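Long-range contact in mandelate racemase/muconate lactonizing enzyme/Enolase superfamily (Rhodobacter sphaeroides, PDB 2HZG), which is of unknown function but belongs to the enolase superfamily, pairing an N-terminal enolase-like domain with a barrel domain that binds a sodium ion: residues 49-58 with 378-388. Sequence-based numbering, arbitrary orientation.
Sequences LPSIAAFVCP and TEIRIGGQLIY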
ATOM      1  N   LEU A  49       2.033 -10.150  11.818  1.00 13.99           N
ATOM      2  CA  LEU A  49       0.670 -10.229  12.309  1.00 13.77           C
ATOM      3  C   LEU A  49      -0.366  -9.581  11.367  1.00 13.13           C
ATOM      4  O   LEU A  49      -1.407 -10.174  11.129  1.00 13.24           O
ATOM      5  CB  LEU A  49       0.531  -9.719  13.753  1.00 13.74           C
ATOM      6  CG  LEU A  49      -0.873  -9.745  14.369  1.00 14.72           C
ATOM      7  CD1 LEU A  49      -1.305 -11.185  14.664  1.00 13.44           C
ATOM      8  CD2 LEU A  49      -0.896  -8.923  15.657  1.00 15.56           C
ATOM      9  N   PRO A  50      -0.104  -8.358  10.864  1.00 13.47           N
ATOM     10  CA  PRO A  50      -1.016  -7.784   9.858  1.00 13.12           C
ATOM     11  C   PRO A  50      -1.157  -8.666   8.629  1.00 13.71           C
ATOM     12  O   PRO A  50      -2.249  -8.754   8.064  1.00 14.18           O
ATOM     13  CB  PRO A  50      -0.336  -6.459   9.490  1.00 13.44           C
ATOM     14  CG  PRO A  50       0.398  -6.071  10.730  1.00 13.92           C
ATOM     15  CD  PRO A  50       0.964  -7.408  11.216  1.00 12.96           C
ATOM     16  N   SER A  51      -0.065  -9.319   8.212  1.00 13.54           N
ATOM     17  CA  SER A  51      -0.120 -10.257   7.094  1.00 13.88           C
ATOM     18  C   SER A  51      -0.981 -11.473   7.421  1.00 13.69           C
ATOM     19  O   SER A  51      -1.837 -11.841   6.619  1.00 13.48           O
ATOM     20  CB  SER A  51       1.286 -10.693   6.655  1.00 13.21           C
ATOM     21  OG  SER A  51       2.037  -9.565   6.265  1.00 16.41           O
ATOM     22  N   ILE A  52      -0.761 -12.091   8.585  1.00 13.76           N
ATOM     23  CA  ILE A  52      -1.619 -13.204   9.019  1.00 14.59           C
ATOM     24  C   ILE A  52      -3.089 -12.754   9.065  1.00 14.86           C
ATOM     25  O   ILE A  52      -3.975 -13.473   8.607  1.00 14.34           O
ATOM     26  CB  ILE A  52      -1.213 -13.771  10.419  1.00 14.57           C
ATOM     27  CG1 ILE A  52       0.138 -14.513  10.352  1.00 14.89           C
ATOM     28  CG2 ILE A  52      -2.319 -14.690  10.968  1.00 14.95           C
ATOM     29  CD1 ILE A  52       0.829 -14.665  11.754  1.00 15.74           C
ATOM     30  N   ALA A  53      -3.340 -11.561   9.626  1.00 15.39           N
ATOM     31  CA  ALA A  53      -4.697 -10.993   9.643  1.00 15.59           C
ATOM     32  C   ALA A  53      -5.303 -10.853   8.242  1.00 15.51           C
ATOM     33  O   ALA A  53      -6.471 -11.197   8.048  1.00 16.40           O
ATOM     34  CB  ALA A  53      -4.738  -9.670  10.410  1.00 16.09           C
ATOM     35  N   ALA A  54      -4.513 -10.390   7.268  1.00 15.35           N
ATOM     36  CA  ALA A  54      -4.932 -10.343   5.861  1.00 15.14           C
ATOM     37  C   ALA A  54      -5.304 -11.731   5.319  1.00 14.89           C
ATOM     38  O   ALA A  54      -6.210 -11.863   4.502  1.00 14.40           O
ATOM     39  CB  ALA A  54      -3.838  -9.658   4.956  1.00 14.13           C
ATOM     40  N   PHE A  55      -4.599 -12.764   5.770  1.00 15.12           N
ATOM     41  CA  PHE A  55      -4.915 -14.147   5.358  1.00 15.35           C
ATOM     42  C   PHE A  55      -6.253 -14.698   5.871  1.00 15.53           C
ATOM     43  O   PHE A  55      -6.947 -15.411   5.136  1.00 15.71           O
ATOM     44  CB  PHE A  55      -3.785 -15.131   5.728  1.00 14.98           C
ATOM     45  CG  PHE A  55      -3.851 -16.407   4.956  1.00 14.61           C
ATOM     46  CD1 PHE A  55      -3.639 -16.408   3.582  1.00 14.33           C
ATOM     47  CD2 PHE A  55      -4.194 -17.603   5.584  1.00 15.22           C
ATOM     48  CE1 PHE A  55      -3.742 -17.579   2.847  1.00 14.42           C
ATOM     49  CE2 PHE A  55      -4.292 -18.795   4.845  1.00 14.85           C
ATOM     50  CZ  PHE A  55      -4.072 -18.777   3.488  1.00 14.18           C
ATOM     51  N   VAL A  56      -6.605 -14.376   7.116  1.00 15.73           N
ATOM     52  CA  VAL A  56      -7.729 -15.047   7.793  1.00 16.37           C
ATOM     53  C   VAL A  56      -8.923 -14.166   8.169  1.00 16.79           C
ATOM     54  O   VAL A  56      -9.889 -14.675   8.709  1.00 16.52           O
ATOM     55  CB  VAL A  56      -7.265 -15.764   9.112  1.00 15.41           C
ATOM     56  CG1 VAL A  56      -6.151 -16.809   8.793  1.00 15.84           C
ATOM     57  CG2 VAL A  56      -6.778 -14.731  10.175  1.00 14.91           C
ATOM     58  N   CYS A  57      -8.842 -12.855   7.935  1.00 16.51           N
ATOM     59  CA  CYS A  57      -9.865 -11.948   8.457  1.00 16.86           C
ATOM     60  C   CYS A  57     -11.273 -12.266   7.936  1.00 16.56           C
ATOM     61  O   CYS A  57     -11.423 -12.773   6.835  1.00 16.33           O
ATOM     62  CB  CYS A  57      -9.521 -10.477   8.144  1.00 16.76           C
ATOM     63  SG  CYS A  57      -9.275 -10.129   6.410  1.00 17.87           S
ATOM     64  N   PRO A  58     -12.310 -11.937   8.724  1.00 16.97           N
ATOM     65  CA  PRO A  58     -13.659 -11.976   8.150  1.00 16.99           C
ATOM     66  C   PRO A  58     -13.708 -11.061   6.926  1.00 17.53           C
ATOM     67  O   PRO A  58     -13.043 -10.015   6.899  1.00 17.80           O
ATOM     68  CB  PRO A  58     -14.532 -11.401   9.277  1.00 17.39           C
ATOM     69  CG  PRO A  58     -13.782 -11.689  10.533  1.00 15.98           C
ATOM     70  CD  PRO A  58     -12.324 -11.505  10.134  1.00 16.92           C
ATOM     71  N   THR A 378       0.724 -17.195  18.522  1.00 20.02           N
ATOM     72  CA  THR A 378      -0.165 -16.156  18.034  1.00 20.27           C
ATOM     73  C   THR A 378      -1.563 -16.739  17.935  1.00 20.45           C
ATOM     74  O   THR A 378      -1.734 -17.831  17.403  1.00 20.11           O
ATOM     75  CB  THR A 378       0.320 -15.694  16.627  1.00 20.23           C
ATOM     76  OG1 THR A 378       1.698 -15.313  16.701  1.00 21.42           O
ATOM     77  CG2 THR A 378      -0.497 -14.529  16.087  1.00 20.07           C
ATOM     78  N   GLU A 379      -2.554 -16.013  18.458  1.00 20.82           N
ATOM     79  CA  GLU A 379      -3.958 -16.421  18.343  1.00 22.06           C
ATOM     80  C   GLU A 379      -4.837 -15.242  18.003  1.00 21.31           C
ATOM     81  O   GLU A 379      -4.691 -14.160  18.586  1.00 21.16           O
ATOM     82  CB  GLU A 379      -4.487 -17.049  19.634  1.00 22.82           C
ATOM     83  CG  GLU A 379      -3.884 -18.408  19.950  1.00 28.05           C
ATOM     84  CD  GLU A 379      -4.414 -19.004  21.256  1.00 34.80           C
ATOM     85  OE1 GLU A 379      -5.193 -18.326  21.971  1.00 35.30           O
ATOM     86  OE2 GLU A 379      -4.048 -20.170  21.553  1.00 39.57           O
ATOM     87  N   ILE A 380      -5.748 -15.464  17.062  1.00 20.16           N
ATOM     88  CA  ILE A 380      -6.766 -14.475  16.741  1.00 19.76           C
ATOM     89  C   ILE A 380      -8.145 -15.124  16.907  1.00 20.05           C
ATOM     90  O   ILE A 380      -8.408 -16.187  16.335  1.00 19.17           O
ATOM     91  CB  ILE A 380      -6.597 -13.891  15.305  1.00 19.34           C
ATOM     92  CG1 ILE A 380      -5.195 -13.264  15.108  1.00 18.50           C
ATOM     93  CG2 ILE A 380      -7.706 -12.869  15.011  1.00 19.06           C
ATOM     94  CD1 ILE A 380      -4.766 -13.101  13.641  1.00 17.38           C
ATOM     95  N   ARG A 381      -9.002 -14.487  17.711  1.00 20.64           N
ATOM     96  CA  ARG A 381     -10.408 -14.888  17.839  1.00 21.81           C
ATOM     97  C   ARG A 381     -11.380 -13.821  17.369  1.00 22.03           C
ATOM     98  O   ARG A 381     -11.195 -12.641  17.659  1.00 21.95           O
ATOM     99  CB  ARG A 381     -10.748 -15.212  19.286  1.00 22.14           C
ATOM    100  CG  ARG A 381     -10.222 -16.520  19.746  1.00 25.34           C
ATOM    101  CD  ARG A 381     -10.425 -16.706  21.242  1.00 30.55           C
ATOM    102  NE  ARG A 381      -9.582 -17.798  21.717  1.00 34.10           N
ATOM    103  CZ  ARG A 381      -9.956 -19.072  21.745  1.00 35.41           C
ATOM    104  NH1 ARG A 381     -11.179 -19.422  21.353  1.00 35.86           N
ATOM    105  NH2 ARG A 381      -9.107 -19.993  22.181  1.00 36.59           N
ATOM    106  N   ILE A 382     -12.429 -14.261  16.674  1.00 22.35           N
ATOM    107  CA  ILE A 382     -13.581 -13.426  16.330  1.00 22.75           C
ATOM    108  C   ILE A 382     -14.822 -14.142  16.868  1.00 23.78           C
ATOM    109  O   ILE A 382     -14.974 -15.341  16.661  1.00 24.05           O
ATOM    110  CB  ILE A 382     -13.718 -13.224  14.790  1.00 22.50           C
ATOM    111  CG1 ILE A 382     -12.482 -12.502  14.203  1.00 20.77           C
ATOM    112  CG2 ILE A 382     -15.023 -12.521  14.449  1.00 20.99           C
ATOM    113  CD1 ILE A 382     -12.397 -11.010  14.505  1.00 19.00           C
ATOM    114  N   GLY A 383     -15.684 -13.417  17.576  1.00 24.68           N
ATOM    115  CA  GLY A 383     -16.894 -14.006  18.167  1.00 26.34           C
ATOM    116  C   GLY A 383     -16.584 -15.196  19.063  1.00 27.16           C
ATOM    117  O   GLY A 383     -17.313 -16.188  19.059  1.00 27.98           O
ATOM    118  N   GLY A 384     -15.489 -15.094  19.813  1.00 27.93           N
ATOM    119  CA  GLY A 384     -15.046 -16.154  20.725  1.00 28.29           C
ATOM    120  C   GLY A 384     -14.321 -17.317  20.067  1.00 28.36           C
ATOM    121  O   GLY A 384     -13.693 -18.120  20.754  1.00 28.96           O
ATOM    122  N   GLN A 385     -14.396 -17.394  18.742  1.00 28.59           N
ATOM    123  CA  GLN A 385     -13.875 -18.521  17.959  1.00 28.86           C
ATOM    124  C   GLN A 385     -12.510 -18.234  17.326  1.00 28.07           C
ATOM    125  O   GLN A 385     -12.292 -17.149  16.764  1.00 27.21           O
ATOM    126  CB  GLN A 385     -14.875 -18.895  16.856  1.00 29.54           C
ATOM    127  CG  GLN A 385     -16.238 -19.421  17.382  1.00 34.12           C
ATOM    128  CD  GLN A 385     -16.113 -20.781  18.058  1.00 40.13           C
ATOM    129  OE1 GLN A 385     -16.300 -20.908  19.278  1.00 42.52           O
ATOM    130  NE2 GLN A 385     -15.757 -21.807  17.269  1.00 42.57           N
ATOM    131  N   LEU A 386     -11.602 -19.211  17.402  1.00 27.21           N
ATOM    132  CA  LEU A 386     -10.291 -19.075  16.766  1.00 26.87           C
ATOM    133  C   LEU A 386     -10.441 -19.022  15.259  1.00 25.90           C
ATOM    134  O   LEU A 386     -11.116 -19.857  14.666  1.00 26.01           O
ATOM    135  CB  LEU A 386      -9.330 -20.204  17.154  1.00 27.20           C
ATOM    136  CG  LEU A 386      -8.668 -20.144  18.531  1.00 27.54           C
ATOM    137  CD1 LEU A 386      -8.132 -21.524  18.901  1.00 27.86           C
ATOM    138  CD2 LEU A 386      -7.562 -19.102  18.593  1.00 28.25           C
ATOM    139  N   ILE A 387      -9.848 -17.996  14.652  1.00 24.47           N
ATOM    140  CA  ILE A 387      -9.714 -17.952  13.205  1.00 23.18           C
ATOM    141  C   ILE A 387      -8.246 -18.114  12.801  1.00 22.61           C
ATOM    142  O   ILE A 387      -7.941 -18.354  11.639  1.00 21.98           O
ATOM    143  CB  ILE A 387     -10.361 -16.679  12.570  1.00 23.58           C
ATOM    144  CG1 ILE A 387      -9.591 -15.398  12.959  1.00 22.02           C
ATOM    145  CG2 ILE A 387     -11.876 -16.625  12.933  1.00 23.40           C
ATOM    146  CD1 ILE A 387      -9.972 -14.160  12.139  1.00 20.69           C
ATOM    147  N   TYR A 388      -7.348 -17.963  13.767  1.00 22.70           N
ATOM    148  CA  TYR A 388      -5.933 -18.315  13.559  1.00 22.81           C
ATOM    149  C   TYR A 388      -5.258 -18.769  14.849  1.00 23.56           C
ATOM    150  O   TYR A 388      -5.444 -18.177  15.903  1.00 23.26           O
ATOM    151  CB  TYR A 388      -5.120 -17.179  12.888  1.00 22.25           C
ATOM    152  CG  TYR A 388      -3.635 -17.495  12.806  1.00 20.85           C
ATOM    153  CD1 TYR A 388      -2.781 -17.138  13.843  1.00 19.82           C
ATOM    154  CD2 TYR A 388      -3.095 -18.185  11.714  1.00 19.80           C
ATOM    155  CE1 TYR A 388      -1.401 -17.445  13.805  1.00 20.97           C
ATOM    156  CE2 TYR A 388      -1.699 -18.494  11.658  1.00 18.67           C
ATOM    157  CZ  TYR A 388      -0.872 -18.116  12.710  1.00 19.62           C
ATOM    158  OH  TYR A 388       0.481 -18.413  12.705  1.00 21.27           O
TER
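I52 and V56 of helix 48-56 pack against Y388 and I387 of a beta hairpin near the C-terminus. The hairpin strands, 378-382 and 385-389, join through a type I' turn. A classic beta bulge makes I387 and Y388 both face I380, whose O accepts from both their backbone N atoms. The helix belongs to the N-terminal domain, so the contact ties the chain end to that domain through apolar side chains.

Y388 meets both I52 and V56. Y388 CB lies 4.0 Å from V56 CG2. CG is anti to the backbone N (chi1 174°), and chi2 -89° turns one ring face to I52. I52 CG2 lies 3.6 Å from Y388 CG and also over CD1, CD2, CE1 and CE2. I52 CG2 stands 3.6 Å from the Y388 ring centroid and 12° off the ring normal, a CH-pi contact. Y388 CZ and OH approach I52 CD1, the OH to 3.9 Å. The hydroxyl is held by a hydrogen bond with L10 O of strand 5-14.

At the helix C-terminus, I387 CD1 rests against both V56 CG2 and V56 O, 3.5 Å from V56 O. P58 CG of the proline ring meets I382 CG1 at 4.0 Å. Strand 378-382 also pairs antiparallel with a strand of the second subunit, so the sheet continues across the dimer interface. At the other end, L49 CD1 reaches T378 CG2 at 3.7 Å.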